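Local atomic coordinates of periplasmic divalent cation tolerance protein (Synechococcus elongatus, PDB entry 6GDX), a protein that is a trimeric PII-like protein that may carry small molecules or signal with them and may bind copper, though a part in heavy-metal tolerance is not supported. Residues 32-37 and 112-117; 36-41 and 103-108; 64-69 and 81-86. All coordinates share one frame; numbering follows the deposited sequence.

In the fold
From the N terminus, strand 33-40 takes part in two contacts. Its first half pairs with strand 113-115 in contact 1, which closes the longest loop. Further along the same strand, residues 36-41 meet the turn after helix 91-104 in contact 2, closing a slightly shorter loop within the first. Contact 3 (64-69 with 81-86) is a local hairpin pairing that lies inside both loops; none of the three cross. Contacts 1 and 3 fall in one antiparallel sheet of order 61-73, 76-90, 33-40, 113-115, that of a ferredoxin-like fold, and contact 2 ties the end of helix 91-104 to it. Y107 of contact 2 reaches E82 of contact 3 through a hydroxyl-carboxylate bond.

Contact 1 (32-37 and 112-117); sequences DLRLLL and CLVLTP
Four backbone hydrogen bonds join L35 and L37 to L115 and L113, and strands 33-37 and 113-115 run antiparallel, their directions 153° apart. L35 with L115 and L37 with L113 are the hydrogen-bonded pairs; L37 N to L113 O is the shortest of the four bonds at 2.8 Å. Between them L36 and V114 form a non-hydrogen-bonded pair, and V114 CA lies 3.2 Å from L35 O in a CA-H...O contact. Where P117 follows strand 113-115, a water bridges the segments, accepting from L33 N and donating to P117 O. On the face of L35, L37, L113 and L115, the methyl L37 CD1 meets L115 CD1 diagonally at 4.0 Å. The P117 ring adds to this layer, its CG 4.1 Å from L35 CG, and L113 and L115 of the third subunit pack against it. L36 and V114 cover the other face, where L36 rests on L101 of helix 91-104. R34 bends at chi2 (-71°), which lays its chain alongside T116 and leaves T116 OG1 over one face of the guanidinium, offset toward the rim. NH1 donates to L33 O at 2.9 Å, from above that carbonyl's plane, and also to A31 O. Backbone bonds and leucine packing thus hold the centre and a water links the end, while R34 keeps its hydrogen bonds on its own side and only packs on T116 and V114.

Contact 2 (36-41 and 103-108); sequences LLTTVS and SQHPYA
H105 carries CG anti to its backbone nitrogen (chi1 -166°), which sends the imidazole toward T38 and T39, while T38 turns its hydroxyl to meet the ring from the opposite direction (chi1 -171°). H105 NE2 donates to T38 OG1 at 3.0 Å, the oxygen lying tilted from the ring plane rather than within it. The same nitrogen makes a weak bond to T39 O, 2.9 Å away and in plane at the ring edge, but bent to 116° at the hydrogen. The other ring nitrogen, ND1, accepts from Y107 N at 2.9 Å, again in plane. Bonds to both nitrogens thus fix the ring's rotation and fit a proton on NE2. T38 OG1 has a further partner in E111 O. V40 CG1 sits over one face of the imidazole in a CH-pi contact, 4.0 Å from its centroid, and also touches P106 CG at 3.6 Å, so the methyl rests on both the imidazole face and the proline ring. Y107 reaches across the end of the strand; its hydroxyl lies 3.3 Å from V40 C and is bonded to E82 OE2. Near a bound Bis-Tris molecule, probably from the crystallisation liquor, which may mark a pocket, the arrangement fastens the turn that follows helix 91-104 to the end of strand 33-40, a helix-to-sheet junction of the ferredoxin-like fold.

Contact 3 (64-69 and 81-86); sequences ITPIQS and TEQQMS
I67 and E82 form the tight part of this antiparallel pairing. I67 N donates to E82 O at 2.9 Å in a nearly straight bond (175°), and E82 N returns a bond to I67 O. The isoleucine places CG1 between its backbone nitrogen and carbonyl carbon (chi1 65°), which presses that carbon onto E82 O at 3.6 Å while CG2 packs against Q84 CB at 3.8 Å. On the same face the extended E82 side chain is buried, its OE1 bonded to T39 OG1. A further bond from S69 OG to E82 OE1 is doubtful, since the serine has two conformers. Toward the other end, T65 and Q84 exchange two backbone bonds, and a water touching T65 OG1 donates to Q84 O. On the reverse face the looser part is confined to P66 and T81, both solvent-exposed, whereas the end with I64 and M85 is buried under helix 43-55. There Q83 bends at chi2 (-74°) and folds its amide over onto strand 64-69, with OE1 only 3.1 Å from I64 CG2 and NE2 3.9 Å from P66 CB. P66 occupies a non-hydrogen-bonded position opposite Q83, where lacking an N-H costs the pairing with 81-86 nothing. Q68 sends its amide to E43 and Q47 of the second subunit. T65 and I67 both pack on T65 of the second subunit, T65 also meets I67 of the third, and the sheet continues into both neighbours. E82 OE2 makes a weak hydrogen bond to a Bis-Tris molecule, and the whole is the long beta hairpin of the CutA trimer.

Contact 1 (32-37 and 112-117)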
loop_
_atom_site.group_PDB
_atom_site.type_symbol
_atom_site.label_atom_id
_atom_site.label_comp_id
_atom_site.label_asym_id
_atom_site.label_seq_id
_atom_site.Cartn_x
_atom_site.Cartn_y
_atom_site.Cartn_z
ATOM N N ASP B 32 -9.540 -12.565 8.230
ATOM C CA ASP B 32 -10.407 -11.669 8.976
ATOM C C ASP B 32 -9.779 -10.306 9.295
ATOM O O ASP B 32 -10.380 -9.518 10.010
ATOM C CB ASP B 32 -10.849 -12.335 10.287
ATOM N N LEU B 33 -8.591 -10.030 8.775
ATOM C CA LEU B 33 -7.963 -8.692 8.920
ATOM C C LEU B 33 -8.293 -7.854 7.697
ATOM O O LEU B 33 -8.480 -8.382 6.590
ATOM C CB LEU B 33 -6.468 -8.853 9.093
ATOM C CG LEU B 33 -6.022 -9.714 10.270
ATOM C CD1 LEU B 33 -4.503 -9.719 10.343
ATOM C CD2 LEU B 33 -6.644 -9.306 11.601
ATOM N N ARG B 34 -8.321 -6.544 7.885
ATOM C CA ARG B 34 -8.677 -5.616 6.823
ATOM C C ARG B 34 -7.840 -4.365 6.934
ATOM O O ARG B 34 -7.526 -3.907 8.045
ATOM C CB ARG B 34 -10.144 -5.211 6.889
ATOM C CG ARG B 34 -11.142 -6.328 6.710
ATOM C CD ARG B 34 -11.164 -6.815 5.270
ATOM N NE ARG B 34 -12.210 -7.800 5.018
ATOM C CZ ARG B 34 -12.104 -9.095 5.288
ATOM N NH1 ARG B 34 -11.035 -9.591 5.895
ATOM N NH2 ARG B 34 -13.116 -9.906 4.959
ATOM N N LEU B 35 -7.508 -3.797 5.773
ATOM C CA LEU B 35 -6.877 -2.462 5.681
ATOM C C LEU B 35 -7.837 -1.563 4.942
ATOM O O LEU B 35 -8.114 -1.795 3.754
ATOM C CB LEU B 35 -5.581 -2.522 4.905
ATOM C CG LEU B 35 -4.478 -3.399 5.429
ATOM C CD1 LEU B 35 -3.307 -3.469 4.449
ATOM C CD2 LEU B 35 -4.013 -2.932 6.792
ATOM N N LEU B 36 -8.339 -0.529 5.583
ATOM C CA LEU B 36 -9.192 0.447 4.921
ATOM C C LEU B 36 -8.333 1.643 4.563
ATOM O O LEU B 36 -7.693 2.251 5.439
ATOM C CB LEU B 36 -10.388 0.803 5.784
ATOM C CG LEU B 36 -11.369 1.780 5.147
ATOM C CD1 LEU B 36 -12.777 1.554 5.699
ATOM C CD2 LEU B 36 -11.000 3.241 5.312
ATOM N N LEU B 37 -8.349 1.997 3.279
ATOM C CA LEU B 37 -7.574 3.119 2.747
ATOM C C LEU B 37 -8.483 4.267 2.419
ATOM O O LEU B 37 -9.509 4.090 1.732
ATOM C CB LEU B 37 -6.853 2.671 1.471
ATOM C CG LEU B 37 -6.020 1.396 1.575
ATOM C CD1 LEU B 37 -5.434 1.059 0.207
ATOM C CD2 LEU B 37 -4.992 1.441 2.670
ATOM N N CYS B 112 -12.596 5.180 -0.413
ATOM C CA CYS B 112 -12.801 4.011 0.430
ATOM C C CYS B 112 -12.397 2.788 -0.359
ATOM O O CYS B 112 -13.105 2.389 -1.289
ATOM C CB CYS B 112 -14.250 3.889 0.858
ATOM S SG CYS B 112 -14.560 2.415 1.870
ATOM N N LEU B 113 -11.238 2.227 -0.040
ATOM C CA LEU B 113 -10.784 1.018 -0.681
ATOM C C LEU B 113 -10.276 0.087 0.401
ATOM O O LEU B 113 -9.497 0.517 1.251
ATOM C CB LEU B 113 -9.690 1.296 -1.661
ATOM C CG LEU B 113 -10.126 2.080 -2.903
ATOM C CD1 LEU B 113 -8.912 2.392 -3.710
ATOM C CD2 LEU B 113 -11.121 1.313 -3.763
ATOM N N VAL B 114 -10.724 -1.171 0.399
ATOM C CA VAL B 114 -10.375 -2.095 1.454
ATOM C C VAL B 114 -9.567 -3.224 0.872
ATOM O O VAL B 114 -9.990 -3.845 -0.113
ATOM C CB VAL B 114 -11.620 -2.613 2.142
ATOM C CG1 VAL B 114 -11.250 -3.547 3.286
ATOM C CG2 VAL B 114 -12.474 -1.466 2.644
ATOM N N LEU B 115 -8.453 -3.549 1.523
ATOM C CA LEU B 115 -7.607 -4.692 1.172
ATOM C C LEU B 115 -7.685 -5.749 2.258
ATOM O O LEU B 115 -7.884 -5.426 3.431
ATOM C CB LEU B 115 -6.144 -4.280 1.005
ATOM C CG LEU B 115 -5.855 -3.159 0.025
ATOM C CD1 LEU B 115 -4.378 -2.830 0.040
ATOM C CD2 LEU B 115 -6.251 -3.562 -1.369
ATOM N N THR B 116 -7.527 -7.004 1.870
ATOM C CA THR B 116 -7.448 -8.125 2.814
ATOM C C THR B 116 -6.059 -8.725 2.771
ATOM O O THR B 116 -5.677 -9.356 1.775
ATOM C CB THR B 116 -8.519 -9.182 2.511
ATOM O OG1 THR B 116 -9.806 -8.592 2.761
ATOM C CG2 THR B 116 -8.360 -10.416 3.392
ATOM N N PRO B 117 -5.287 -8.575 3.844
ATOM C CA PRO B 117 -4.033 -9.332 3.973
ATOM C C PRO B 117 -4.299 -10.827 4.009
ATOM O O PRO B 117 -5.285 -11.297 4.576
ATOM C CB PRO B 117 -3.452 -8.820 5.289
ATOM C CG PRO B 117 -4.142 -7.499 5.528
ATOM C CD PRO B 117 -5.514 -7.717 5.018
HETATM O O HOH W 1 -7.282 -11.096 6.457
#

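Contact 2 (36-41 and 103-108)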
loop_
_atom_site.group_PDB
_atom_site.type_symbol
_atom_site.label_atom_id
_atom_site.label_comp_id
_atom_site.label_asym_id
_atom_site.label_seq_id
_atom_site.Cartn_x
_atom_site.Cartn_y
_atom_site.Cartn_z
ATOM N N LEU B 36 -8.339 -0.529 5.583
ATOM C CA LEU B 36 -9.192 0.447 4.921
ATOM C C LEU B 36 -8.333 1.643 4.563
ATOM O O LEU B 36 -7.693 2.251 5.439
ATOM C CB LEU B 36 -10.388 0.803 5.784
ATOM C CG LEU B 36 -11.369 1.780 5.147
ATOM C CD1 LEU B 36 -12.777 1.554 5.699
ATOM C CD2 LEU B 36 -11.000 3.241 5.312
ATOM N N LEU B 37 -8.349 1.997 3.279
ATOM C CA LEU B 37 -7.574 3.119 2.747
ATOM C C LEU B 37 -8.483 4.267 2.419
ATOM O O LEU B 37 -9.509 4.090 1.732
ATOM C CB LEU B 37 -6.853 2.671 1.471
ATOM C CG LEU B 37 -6.020 1.396 1.575
ATOM C CD1 LEU B 37 -5.434 1.059 0.207
ATOM C CD2 LEU B 37 -4.992 1.441 2.670
ATOM N N THR B 38 -8.136 5.446 2.915
ATOM C CA THR B 38 -8.836 6.674 2.564
ATOM C C THR B 38 -7.820 7.821 2.552
ATOM O O THR B 38 -6.662 7.631 2.937
ATOM C CB THR B 38 -10.006 6.956 3.511
ATOM O OG1 THR B 38 -10.789 8.042 3.000
ATOM C CG2 THR B 38 -9.562 7.263 4.901
ATOM N N THR B 39 -8.241 8.994 2.097
ATOM C CA THR B 39 -7.390 10.190 2.133
ATOM C C THR B 39 -8.155 11.321 2.773
ATOM O O THR B 39 -9.381 11.374 2.736
ATOM C CB THR B 39 -6.909 10.606 0.741
ATOM O OG1 THR B 39 -8.016 11.047 -0.023
ATOM C CG2 THR B 39 -6.197 9.489 0.027
ATOM N N VAL B 40 -7.390 12.251 3.361
ATOM C CA VAL B 40 -7.906 13.541 3.801
ATOM C C VAL B 40 -6.951 14.614 3.282
ATOM O O VAL B 40 -5.920 14.307 2.678
ATOM C CB VAL B 40 -8.037 13.614 5.336
ATOM C CG1 VAL B 40 -8.995 12.574 5.844
ATOM C CG2 VAL B 40 -6.684 13.469 6.021
ATOM N N SER B 41 -7.293 15.884 3.483
ATOM C CA SER B 41 -6.484 16.942 2.903
ATOM C C SER B 41 -5.229 17.276 3.706
ATOM O O SER B 41 -4.165 17.420 3.108
ATOM C CB SER B 41 -7.313 18.209 2.710
ATOM O OG SER B 41 -6.532 19.252 2.176
ATOM N N SER B 103 -19.760 9.825 8.951
ATOM C CA SER B 103 -20.036 10.993 9.788
ATOM C C SER B 103 -18.825 11.830 10.152
ATOM O O SER B 103 -18.967 13.022 10.363
ATOM C CB SER B 103 -20.741 10.574 11.094
ATOM O OG SER B 103 -19.907 9.816 11.944
ATOM N N GLN B 104 -17.657 11.210 10.283
ATOM C CA GLN B 104 -16.478 11.845 10.842
ATOM C C GLN B 104 -15.448 12.269 9.809
ATOM O O GLN B 104 -14.641 13.159 10.091
ATOM C CB GLN B 104 -15.806 10.919 11.878
ATOM C CG GLN B 104 -16.724 10.514 13.023
ATOM C CD GLN B 104 -17.302 11.713 13.734
ATOM O OE1 GLN B 104 -16.560 12.597 14.139
ATOM N NE2 GLN B 104 -18.636 11.784 13.830
ATOM N N HIS B 105 -15.456 11.661 8.622
ATOM C CA HIS B 105 -14.441 12.024 7.629
ATOM C C HIS B 105 -14.695 13.465 7.175
ATOM O O HIS B 105 -15.858 13.883 7.027
ATOM C CB HIS B 105 -14.571 11.091 6.440
ATOM C CG HIS B 105 -13.409 11.125 5.509
ATOM N ND1 HIS B 105 -13.101 12.188 4.685
ATOM C CD2 HIS B 105 -12.488 10.166 5.266
ATOM C CE1 HIS B 105 -12.044 11.857 3.956
ATOM N NE2 HIS B 105 -11.661 10.632 4.284
ATOM N N PRO B 106 -13.637 14.250 6.922
ATOM C CA PRO B 106 -13.860 15.636 6.467
ATOM C C PRO B 106 -14.461 15.812 5.054
ATOM O O PRO B 106 -14.999 16.853 4.746
ATOM C CB PRO B 106 -12.457 16.270 6.547
ATOM C CG PRO B 106 -11.533 15.119 6.461
ATOM C CD PRO B 106 -12.205 13.992 7.186
ATOM N N TYR B 107 -14.348 14.804 4.197
ATOM C CA TYR B 107 -14.841 14.895 2.826
ATOM C C TYR B 107 -16.248 14.309 2.757
ATOM O O TYR B 107 -16.549 13.313 3.415
ATOM C CB TYR B 107 -13.996 14.058 1.845
ATOM C CG TYR B 107 -12.569 14.515 1.587
ATOM C CD1 TYR B 107 -12.021 15.657 2.179
ATOM C CD2 TYR B 107 -11.790 13.795 0.714
ATOM C CE1 TYR B 107 -10.722 16.045 1.893
ATOM C CE2 TYR B 107 -10.494 14.174 0.418
ATOM C CZ TYR B 107 -9.961 15.296 1.002
ATOM O OH TYR B 107 -8.655 15.648 0.703
ATOM N N ALA B 108 -17.078 14.902 1.901
ATOM C CA ALA B 108 -18.435 14.384 1.656
ATOM C C ALA B 108 -18.431 13.039 0.943
ATOM O O ALA B 108 -19.306 12.229 1.189
ATOM C CB ALA B 108 -19.281 15.393 0.894
#

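Contact 3 (64-69 and 81-86)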
loop_
_atom_site.group_PDB
_atom_site.type_symbol
_atom_site.label_atom_id
_atom_site.label_comp_id
_atom_site.label_asym_id
_atom_site.label_seq_id
_atom_site.Cartn_x
_atom_site.Cartn_y
_atom_site.Cartn_z
ATOM N N ILE B 64 -0.404 7.194 8.501
ATOM C CA ILE B 64 -0.621 8.395 7.730
ATOM C C ILE B 64 0.637 8.691 6.939
ATOM O O ILE B 64 1.737 8.712 7.502
ATOM C CB ILE B 64 -0.883 9.571 8.678
ATOM C CG1 ILE B 64 -2.060 9.318 9.631
ATOM C CG2 ILE B 64 -0.996 10.883 7.933
ATOM C CD1 ILE B 64 -2.109 10.286 10.821
ATOM N N THR B 65 0.475 8.970 5.644
ATOM C CA THR B 65 1.567 9.183 4.683
ATOM C C THR B 65 1.224 10.456 3.855
ATOM O O THR B 65 0.171 10.415 3.252
ATOM C CB THR B 65 1.608 7.910 3.686
ATOM O OG1 THR B 65 1.714 6.686 4.455
ATOM C CG2 THR B 65 2.742 7.995 2.768
ATOM N N PRO B 66 2.092 11.469 3.696
ATOM C CA PRO B 66 1.740 12.549 2.753
ATOM C C PRO B 66 1.869 12.080 1.310
ATOM O O PRO B 66 2.844 11.406 0.954
ATOM C CB PRO B 66 2.788 13.626 3.064
ATOM C CG PRO B 66 3.916 12.933 3.704
ATOM C CD PRO B 66 3.360 11.733 4.401
ATOM N N ILE B 67 0.889 12.442 0.491
ATOM C CA ILE B 67 0.851 12.069 -0.922
ATOM C C ILE B 67 0.448 13.292 -1.734
ATOM O O ILE B 67 0.049 14.341 -1.217
ATOM C CB ILE B 67 -0.137 10.908 -1.190
ATOM C CG1 ILE B 67 -1.579 11.315 -0.905
ATOM C CG2 ILE B 67 0.275 9.661 -0.421
ATOM C CD1 ILE B 67 -2.607 10.358 -1.466
ATOM N N GLN B 68 0.558 13.128 -3.046
ATOM C CA GLN B 68 -0.172 13.955 -3.987
ATOM C C GLN B 68 -1.183 13.069 -4.688
ATOM O O GLN B 68 -0.912 11.876 -4.944
ATOM C CB GLN B 68 0.773 14.551 -5.026
ATOM C CG GLN B 68 1.743 15.534 -4.451
ATOM C CD GLN B 68 2.855 15.911 -5.409
ATOM O OE1 GLN B 68 2.717 15.832 -6.616
ATOM N NE2 GLN B 68 3.962 16.373 -4.858
ATOM N N SER B 69 -2.364 13.605 -4.970
ATOM C CA SER B 69 -3.435 12.897 -5.680
ATOM C C SER B 69 -3.832 13.680 -6.918
ATOM O O SER B 69 -4.091 14.881 -6.822
ATOM C CB SER B 69 -4.645 12.820 -4.788
ATOM O OG SER B 69 -4.332 12.033 -3.672
ATOM N N THR B 81 -2.270 18.070 -2.637
ATOM C CA THR B 81 -1.660 17.346 -1.526
ATOM C C THR B 81 -2.731 16.757 -0.660
ATOM O O THR B 81 -3.770 17.371 -0.396
ATOM C CB THR B 81 -0.767 18.268 -0.700
ATOM O OG1 THR B 81 -1.527 19.384 -0.259
ATOM C CG2 THR B 81 0.411 18.703 -1.512
ATOM N N GLU B 82 -2.489 15.536 -0.224
ATOM C CA GLU B 82 -3.403 14.811 0.656
ATOM C C GLU B 82 -2.577 13.983 1.617
ATOM O O GLU B 82 -1.349 13.890 1.528
ATOM C CB GLU B 82 -4.380 13.943 -0.133
ATOM C CG GLU B 82 -5.402 14.703 -0.946
ATOM C CD GLU B 82 -6.542 13.837 -1.450
ATOM O OE1 GLU B 82 -6.264 12.712 -1.853
ATOM O OE2 GLU B 82 -7.720 14.313 -1.446
ATOM N N GLN B 83 -3.282 13.386 2.575
ATOM C CA GLN B 83 -2.685 12.417 3.482
ATOM C C GLN B 83 -3.361 11.096 3.196
ATOM O O GLN B 83 -4.594 10.985 3.322
ATOM C CB GLN B 83 -2.942 12.797 4.931
ATOM C CG GLN B 83 -2.366 14.171 5.289
ATOM C CD GLN B 83 -0.861 14.170 5.432
ATOM O OE1 GLN B 83 -0.281 13.252 5.997
ATOM N NE2 GLN B 83 -0.221 15.207 4.947
ATOM N N GLN B 84 -2.588 10.082 2.835
ATOM C CA GLN B 84 -3.098 8.731 2.715
ATOM C C GLN B 84 -3.174 8.118 4.103
ATOM O O GLN B 84 -2.182 8.106 4.843
ATOM C CB GLN B 84 -2.167 7.888 1.835
ATOM C CG GLN B 84 -2.606 6.448 1.628
ATOM C CD GLN B 84 -3.805 6.383 0.730
ATOM O OE1 GLN B 84 -3.722 6.808 -0.424
ATOM N NE2 GLN B 84 -4.939 5.907 1.235
ATOM N N MET B 85 -4.306 7.536 4.419
ATOM C CA MET B 85 -4.526 6.848 5.674
ATOM C C MET B 85 -4.786 5.376 5.446
ATOM O O MET B 85 -5.456 5.008 4.466
ATOM C CB MET B 85 -5.705 7.481 6.402
ATOM C CG MET B 85 -5.549 8.968 6.588
ATOM S SD MET B 85 -6.887 9.720 7.571
ATOM C CE MET B 85 -6.500 9.025 9.166
ATOM N N SER B 86 -4.236 4.546 6.311
ATOM C CA SER B 86 -4.449 3.108 6.288
ATOM C C SER B 86 -4.865 2.669 7.676
ATOM O O SER B 86 -4.071 2.744 8.626
ATOM C CB SER B 86 -3.177 2.401 5.860
ATOM O OG SER B 86 -3.291 1.017 6.012
HETATM O O HOH W 2 -0.786 5.513 5.158
#